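Local coordinates for protein tubulin binding cofactor C (Leishmania major, PDB 5AJ8) that probably acts as a chaperone in tubulin folding and heterodimer assembly, this chain being the C-terminal domain of the cofactor, at residues R66-V77 and I84-P95. The protein carries 1 engineered substitution. Numbering follows the deposited sequence. Where two conformers were deposited one is given.
Engineered in segment 66-77: Met75 (natural residue Leu).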
ATOM      1  N   ARG A  66      -1.561   8.553   0.818  1.00 12.12           N
ATOM      2  CA  ARG A  66      -2.134   9.311   1.927  1.00 13.78           C
ATOM      3  C   ARG A  66      -3.160   8.489   2.702  1.00 13.17           C
ATOM      4  O   ARG A  66      -4.027   7.842   2.126  1.00 12.51           O
ATOM      5  CB  ARG A  66      -2.745  10.622   1.440  1.00 15.01           C
ATOM      6  CG  ARG A  66      -3.332  11.455   2.578  1.00 17.66           C
ATOM      7  CD  ARG A  66      -3.236  12.949   2.315  1.00 20.50           C
ATOM      8  NE  ARG A  66      -3.740  13.771   3.428  1.00 21.78           N
ATOM      9  CZ  ARG A  66      -3.554  15.089   3.521  1.00 25.49           C
ATOM     10  NH1 ARG A  66      -2.851  15.752   2.598  1.00 26.97           N
ATOM     11  NH2 ARG A  66      -4.078  15.762   4.523  1.00 26.96           N
ATOM     12  N   LEU A  67      -3.061   8.538   4.014  1.00 13.53           N
ATOM     13  CA  LEU A  67      -3.999   7.828   4.885  1.00 14.87           C
ATOM     14  C   LEU A  67      -4.664   8.788   5.882  1.00 15.28           C
ATOM     15  O   LEU A  67      -4.002   9.631   6.484  1.00 17.48           O
ATOM     16  CB  LEU A  67      -3.306   6.694   5.626  1.00 14.84           C
ATOM     17  CG  LEU A  67      -2.773   5.562   4.739  1.00 16.32           C
ATOM     18  CD1 LEU A  67      -1.272   5.677   4.605  1.00 16.59           C
ATOM     19  CD2 LEU A  67      -3.119   4.216   5.333  1.00 18.30           C
ATOM     20  N   LYS A  68      -5.972   8.644   6.052  1.00 15.41           N
ATOM     21  CA  LYS A  68      -6.728   9.507   6.950  1.00 16.31           C
ATOM     22  C   LYS A  68      -7.683   8.667   7.794  1.00 14.40           C
ATOM     23  O   LYS A  68      -8.424   7.860   7.270  1.00 13.78           O
ATOM     24  CB  LYS A  68      -7.526  10.556   6.180  1.00 17.86           C
ATOM     25  CG  LYS A  68      -8.356  11.446   7.086  1.00 22.94           C
ATOM     26  CD  LYS A  68      -8.934  12.647   6.364  1.00 29.79           C
ATOM     27  CE  LYS A  68      -9.643  13.558   7.354  1.00 34.78           C
ATOM     28  NZ  LYS A  68     -10.329  14.669   6.641  1.00 41.44           N
ATOM     29  N   GLY A  69      -7.666   8.885   9.097  1.00 14.80           N
ATOM     30  CA  GLY A  69      -8.612   8.234   9.998  1.00 15.82           C
ATOM     31  C   GLY A  69      -8.450   6.732  10.066  1.00 15.82           C
ATOM     32  O   GLY A  69      -9.434   6.031  10.265  1.00 18.53           O
ATOM     33  N   CYS A  70      -7.220   6.243   9.933  1.00 14.60           N
ATOM     34  CA  CYS A  70      -6.939   4.802   9.968  1.00 14.38           C
ATOM     35  C   CYS A  70      -6.264   4.364  11.295  1.00 13.04           C
ATOM     36  O   CYS A  70      -5.499   5.104  11.866  1.00 12.06           O
ATOM     37  CB  CYS A  70      -6.048   4.418   8.783  1.00 14.82           C
ATOM     38  SG  CYS A  70      -6.786   4.704   7.138  1.00 16.78           S
ATOM     39  N   THR A  71      -6.559   3.151  11.746  0.50 12.90           N
ATOM     40  CA  THR A  71      -5.984   2.611  12.971  0.50 12.78           C
ATOM     41  C   THR A  71      -5.556   1.155  12.762  0.50 12.21           C
ATOM     42  O   THR A  71      -6.262   0.397  12.100  0.50 12.10           O
ATOM     43  CB  THR A  71      -6.978   2.774  14.138  0.50 14.03           C
ATOM     44  OG1 THR A  71      -6.555   2.010  15.278  0.50 14.93           O
ATOM     45  CG2 THR A  71      -8.352   2.336  13.720  0.50 14.74           C
ATOM     46  N   ASN A  72      -4.374   0.782  13.273  1.00 11.76           N
ATOM     47  CA  ASN A  72      -3.883  -0.608  13.210  1.00 11.56           C
ATOM     48  C   ASN A  72      -3.793  -1.151  11.780  1.00 11.17           C
ATOM     49  O   ASN A  72      -4.323  -2.214  11.467  1.00 11.14           O
ATOM     50  CB  ASN A  72      -4.732  -1.554  14.084  1.00 12.23           C
ATOM     51  CG  ASN A  72      -4.567  -1.285  15.567  1.00 13.06           C
ATOM     52  OD1 ASN A  72      -3.682  -1.820  16.222  1.00 13.93           O
ATOM     53  ND2 ASN A  72      -5.437  -0.487  16.101  1.00 12.97           N
ATOM     54  N   LEU A  73      -3.144  -0.384  10.911  1.00 11.03           N
ATOM     55  CA  LEU A  73      -2.829  -0.809   9.536  1.00 10.66           C
ATOM     56  C   LEU A  73      -1.357  -1.182   9.472  1.00 10.02           C
ATOM     57  O   LEU A  73      -0.508  -0.443   9.972  1.00  9.15           O
ATOM     58  CB  LEU A  73      -3.094   0.309   8.533  1.00 10.74           C
ATOM     59  CG  LEU A  73      -4.513   0.807   8.233  1.00 11.46           C
ATOM     60  CD1 LEU A  73      -4.725   1.291   6.823  1.00 11.77           C
ATOM     61  CD2 LEU A  73      -5.559  -0.221   8.590  1.00 11.66           C
ATOM     62  N   ASP A  74      -1.059  -2.365   8.926  1.00 10.43           N
ATOM     63  CA  ASP A  74       0.324  -2.702   8.584  1.00 10.41           C
ATOM     64  C   ASP A  74       0.465  -2.380   7.104  1.00  9.83           C
ATOM     65  O   ASP A  74      -0.224  -2.985   6.267  1.00 10.45           O
ATOM     66  CB  ASP A  74       0.674  -4.158   8.882  1.00 10.71           C
ATOM     67  CG  ASP A  74       0.797  -4.457  10.383  1.00 12.34           C
ATOM     68  OD1 ASP A  74       0.864  -3.516  11.203  1.00 12.12           O
ATOM     69  OD2 ASP A  74       0.777  -5.669  10.739  1.00 13.48           O
HETATM   70  N   MSE A  75       1.302  -1.394   6.786  1.00  9.86           N
HETATM   71  CA  MSE A  75       1.423  -0.850   5.415  1.00  9.68           C
HETATM   72  C   MSE A  75       2.727  -1.300   4.794  1.00  9.58           C
HETATM   73  O   MSE A  75       3.803  -0.876   5.241  1.00  9.30           O
HETATM   74  CB  MSE A  75       1.411   0.694   5.469  1.00 10.52           C
HETATM   75  CG  MSE A  75       0.176   1.394   6.020  1.00 11.98           C
HETATM   76 SE   MSE A  75      -1.458   0.871   5.083  1.00 15.56          SE
HETATM   77  CE  MSE A  75      -0.811   1.440   3.306  1.00 14.64           C
ATOM     78  N   TYR A  76       2.664  -2.133   3.748  1.00  9.36           N
ATOM     79  CA  TYR A  76       3.840  -2.592   3.009  1.00  9.64           C
ATOM     80  C   TYR A  76       3.934  -1.825   1.694  1.00 10.26           C
ATOM     81  O   TYR A  76       3.180  -2.073   0.742  1.00 10.84           O
ATOM     82  CB  TYR A  76       3.775  -4.107   2.777  1.00 10.00           C
ATOM     83  CG  TYR A  76       3.776  -4.909   4.076  1.00  9.59           C
ATOM     84  CD1 TYR A  76       2.594  -5.188   4.759  1.00  9.83           C
ATOM     85  CD2 TYR A  76       4.955  -5.349   4.625  1.00  9.62           C
ATOM     86  CE1 TYR A  76       2.599  -5.923   5.953  1.00 10.29           C
ATOM     87  CE2 TYR A  76       4.982  -6.071   5.799  1.00 10.36           C
ATOM     88  CZ  TYR A  76       3.805  -6.354   6.462  1.00 11.10           C
ATOM     89  OH  TYR A  76       3.874  -7.064   7.648  1.00 12.83           O
ATOM     90  N   VAL A  77       4.869  -0.890   1.648  1.00 10.57           N
ATOM     91  CA  VAL A  77       4.784   0.244   0.778  1.00 11.74           C
ATOM     92  C   VAL A  77       6.045   0.440  -0.091  1.00 12.05           C
ATOM     93  O   VAL A  77       7.177   0.372   0.404  1.00 12.95           O
ATOM     94  CB  VAL A  77       4.553   1.515   1.651  1.00 13.59           C
ATOM     95  CG1 VAL A  77       4.669   2.788   0.833  1.00 15.36           C
ATOM     96  CG2 VAL A  77       3.202   1.442   2.330  1.00 14.03           C
ATOM     97  N   ILE A  84       1.949  10.245   3.709  1.00 11.71           N
ATOM     98  CA  ILE A  84       1.371  11.223   4.637  1.00 13.00           C
ATOM     99  C   ILE A  84       0.270  10.530   5.441  1.00 12.73           C
ATOM    100  O   ILE A  84      -0.599   9.874   4.863  1.00 11.22           O
ATOM    101  CB  ILE A  84       0.770  12.443   3.886  1.00 15.63           C
ATOM    102  CG1 ILE A  84       1.865  13.200   3.121  1.00 17.67           C
ATOM    103  CG2 ILE A  84       0.097  13.394   4.858  1.00 18.75           C
ATOM    104  CD1 ILE A  84       1.375  14.339   2.243  1.00 19.36           C
ATOM    105  N   ILE A  85       0.277  10.705   6.757  1.00 12.18           N
ATOM    106  CA  ILE A  85      -0.855  10.266   7.569  1.00 13.03           C
ATOM    107  C   ILE A  85      -1.503  11.432   8.298  1.00 13.31           C
ATOM    108  O   ILE A  85      -0.884  12.479   8.505  1.00 13.10           O
ATOM    109  CB  ILE A  85      -0.476   9.161   8.568  1.00 13.66           C
ATOM    110  CG1 ILE A  85       0.590   9.620   9.561  1.00 14.39           C
ATOM    111  CG2 ILE A  85       0.007   7.935   7.825  1.00 12.72           C
ATOM    112  CD1 ILE A  85       0.844   8.619  10.675  1.00 15.31           C
ATOM    113  N   GLU A  86      -2.765  11.234   8.656  0.70 13.35           N
ATOM    114  CA  GLU A  86      -3.580  12.247   9.297  0.70 14.31           C
ATOM    115  C   GLU A  86      -4.666  11.579  10.135  0.70 14.50           C
ATOM    116  O   GLU A  86      -5.455  10.795   9.608  0.70 13.72           O
ATOM    117  CB  GLU A  86      -4.246  13.133   8.248  0.70 15.07           C
ATOM    118  CG  GLU A  86      -5.028  14.283   8.843  0.70 16.38           C
ATOM    119  CD  GLU A  86      -5.813  15.095   7.826  0.70 17.87           C
ATOM    120  OE1 GLU A  86      -5.782  14.772   6.609  0.70 18.57           O
ATOM    121  OE2 GLU A  86      -6.463  16.080   8.263  0.70 19.12           O
ATOM    122  N   GLU A  87      -4.711  11.889  11.432  1.00 15.19           N
ATOM    123  CA  GLU A  87      -5.648  11.225  12.345  1.00 16.30           C
ATOM    124  C   GLU A  87      -5.527   9.683  12.247  1.00 15.28           C
ATOM    125  O   GLU A  87      -6.529   8.977  12.135  1.00 16.07           O
ATOM    126  CB  GLU A  87      -7.079  11.715  12.076  1.00 19.01           C
ATOM    127  CG  GLU A  87      -7.321  13.131  12.612  1.00 25.24           C
ATOM    128  CD  GLU A  87      -8.480  13.875  11.948  1.00 33.73           C
ATOM    129  OE1 GLU A  87      -9.287  13.270  11.210  1.00 46.74           O
ATOM    130  OE2 GLU A  87      -8.575  15.104  12.147  1.00 44.10           O
ATOM    131  N   CYS A  88      -4.282   9.189  12.250  1.00 13.94           N
ATOM    132  CA  CYS A  88      -3.991   7.758  12.210  1.00 13.45           C
ATOM    133  C   CYS A  88      -3.249   7.361  13.468  1.00 13.85           C
ATOM    134  O   CYS A  88      -2.613   8.191  14.117  1.00 13.25           O
ATOM    135  CB  CYS A  88      -3.170   7.386  10.979  1.00 11.86           C
ATOM    136  SG  CYS A  88      -4.005   7.614   9.403  1.00 12.01           S
ATOM    137  N   ASP A  89      -3.317   6.088  13.815  1.00 14.53           N
ATOM    138  CA  ASP A  89      -2.592   5.592  14.994  1.00 15.10           C
ATOM    139  C   ASP A  89      -2.357   4.111  14.836  1.00 13.16           C
ATOM    140  O   ASP A  89      -3.116   3.453  14.158  1.00 12.62           O
ATOM    141  CB  ASP A  89      -3.385   5.864  16.287  1.00 17.37           C
ATOM    142  CG  ASP A  89      -2.546   5.637  17.574  1.00 19.62           C
ATOM    143  OD1 ASP A  89      -1.401   6.132  17.708  1.00 18.87           O
ATOM    144  OD2 ASP A  89      -3.061   4.957  18.482  1.00 28.03           O
ATOM    145  N   ALA A  90      -1.304   3.620  15.479  1.00 13.24           N
ATOM    146  CA  ALA A  90      -0.908   2.218  15.462  1.00 12.96           C
ATOM    147  C   ALA A  90      -0.647   1.802  14.022  1.00 11.66           C
ATOM    148  O   ALA A  90      -1.103   0.744  13.565  1.00 11.43           O
ATOM    149  CB  ALA A  90      -1.960   1.330  16.149  1.00 12.98           C
HETATM  150  N   MSE A  91       0.093   2.652  13.323  1.00 11.07           N
HETATM  151  CA  MSE A  91       0.468   2.406  11.930  1.00 10.66           C
HETATM  152  C   MSE A  91       1.848   1.807  11.953  1.00 10.85           C
HETATM  153  O   MSE A  91       2.735   2.284  12.680  1.00 11.51           O
HETATM  154  CB  MSE A  91       0.452   3.671  11.099  1.00 10.41           C
HETATM  155  CG  MSE A  91      -0.825   4.515  11.186  1.00 10.44           C
HETATM  156 SE   MSE A  91      -2.381   3.524  10.564  1.00 11.31          SE
HETATM  157  CE  MSE A  91      -1.983   3.672   8.651  1.00 10.46           C
ATOM    158  N   ARG A  92       2.048   0.735  11.192  1.00  9.88           N
ATOM    159  CA  ARG A  92       3.377   0.142  11.073  1.00 10.18           C
ATOM    160  C   ARG A  92       3.734  -0.024   9.592  1.00  9.51           C
ATOM    161  O   ARG A  92       2.914  -0.523   8.800  1.00  9.50           O
ATOM    162  CB  ARG A  92       3.421  -1.222  11.768  1.00 10.39           C
ATOM    163  CG  ARG A  92       2.933  -1.169  13.212  1.00 11.60           C
ATOM    164  CD  ARG A  92       3.292  -2.433  13.982  1.00 12.18           C
ATOM    165  NE  ARG A  92       2.710  -3.610  13.345  1.00 12.06           N
ATOM    166  CZ  ARG A  92       2.936  -4.855  13.730  1.00 13.66           C
ATOM    167  NH1 ARG A  92       3.756  -5.102  14.734  1.00 14.66           N
ATOM    168  NH2 ARG A  92       2.330  -5.875  13.115  1.00 15.58           N
ATOM    169  N   PHE A  93       4.945   0.363   9.241  1.00  9.27           N
ATOM    170  CA  PHE A  93       5.398   0.395   7.842  1.00  9.11           C
ATOM    171  C   PHE A  93       6.511  -0.569   7.514  1.00  9.20           C
ATOM    172  O   PHE A  93       7.493  -0.693   8.229  1.00  9.73           O
ATOM    173  CB  PHE A  93       5.830   1.807   7.446  1.00  9.20           C
ATOM    174  CG  PHE A  93       4.681   2.756   7.299  1.00  9.07           C
ATOM    175  CD1 PHE A  93       4.096   3.314   8.402  1.00  9.26           C
ATOM    176  CD2 PHE A  93       4.189   3.071   6.042  1.00  9.24           C
ATOM    177  CE1 PHE A  93       3.036   4.185   8.270  1.00  9.59           C
ATOM    178  CE2 PHE A  93       3.117   3.917   5.891  1.00  9.50           C
ATOM    179  CZ  PHE A  93       2.533   4.478   7.008  1.00  9.56           C
ATOM    180  N   GLY A  94       6.334  -1.229   6.387  1.00  8.94           N
ATOM    181  CA  GLY A  94       7.284  -2.184   5.858  1.00  9.39           C
ATOM    182  C   GLY A  94       7.399  -1.997   4.353  1.00  9.22           C
ATOM    183  O   GLY A  94       6.720  -1.137   3.763  1.00  8.63           O
ATOM    184  N   PRO A  95       8.278  -2.783   3.728  1.00  9.46           N
ATOM    185  CA  PRO A  95       8.492  -2.752   2.288  1.00  9.26           C
ATOM    186  C   PRO A  95       7.545  -3.658   1.479  1.00  8.88           C
ATOM    187  O   PRO A  95       7.151  -4.759   1.926  1.00  8.82           O
ATOM    188  CB  PRO A  95       9.916  -3.269   2.172  1.00 10.04           C
ATOM    189  CG  PRO A  95       9.984  -4.328   3.235  1.00 10.50           C
ATOM    190  CD  PRO A  95       9.201  -3.728   4.393  1.00 10.08           C
TER
HETATM  191  O   HOH W   1      -0.663  -1.794  12.747  1.00  9.99           O
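Asp74 and Arg92 lie side by side on one outer face of the paired strands, and the arginine grips the carboxylate side-on with two nitrogens. Arg92 NE reaches Asp74 OD1 and Arg92 NH2 reaches Asp74 OD2, each at 2.8 Å; both oxygens lie close to the guanidinium plane, but the carboxylate is turned 36° from it. A water lies between Asp74 OD1 and Ala90 O, close to both, and links the salt bridge to the corner of the next coil. On the other outer face, in the conformer given for Glu86, a second salt bridge runs from Arg66 NH2 to Glu86 OE1 (2.9 Å), here with one nitrogen, which meets the oxygen from above the carboxylate plane. In that conformer Glu86 CG stands anti to the backbone N (chi1 -176°) and the chain continues extended, alongside Lys68, to bring OE1 to the arginine.

Backbone bonds join strands 66-68 and 73-77 to strands 84-86 and 91-95 in unbroken register, and continue round the bend through Asp89 N to Cys70 O and Asn72 N to Asp89 O. At the bend a long N-H...S hydrogen bond runs from Cys70 N to Cys88 SG (3.5 Å), between equivalent positions of successive coils.

Inside, apolar side chains meet. The selenomethionine Met91, bent at chi2 and chi3, brings CE back to Leu73 CB and to Leu67 CD2, each at 3.5 Å, joining the two sheets across the core. Phe93 lays one ring face over CB of Met75, an engineered selenomethionine, 4.0 Å from the ring centroid. Trp153 continues this layer beyond Ile85, Met91 and Phe93, while Leu50 covers Leu67 and Leu73 from the preceding coil.

Equivalent positions stacked coil on coil, cysteine on cysteine and apolar on apolar, between two parallel sheets are characteristic of the parallel beta-helix of the TBCC, CAP_C-like domain.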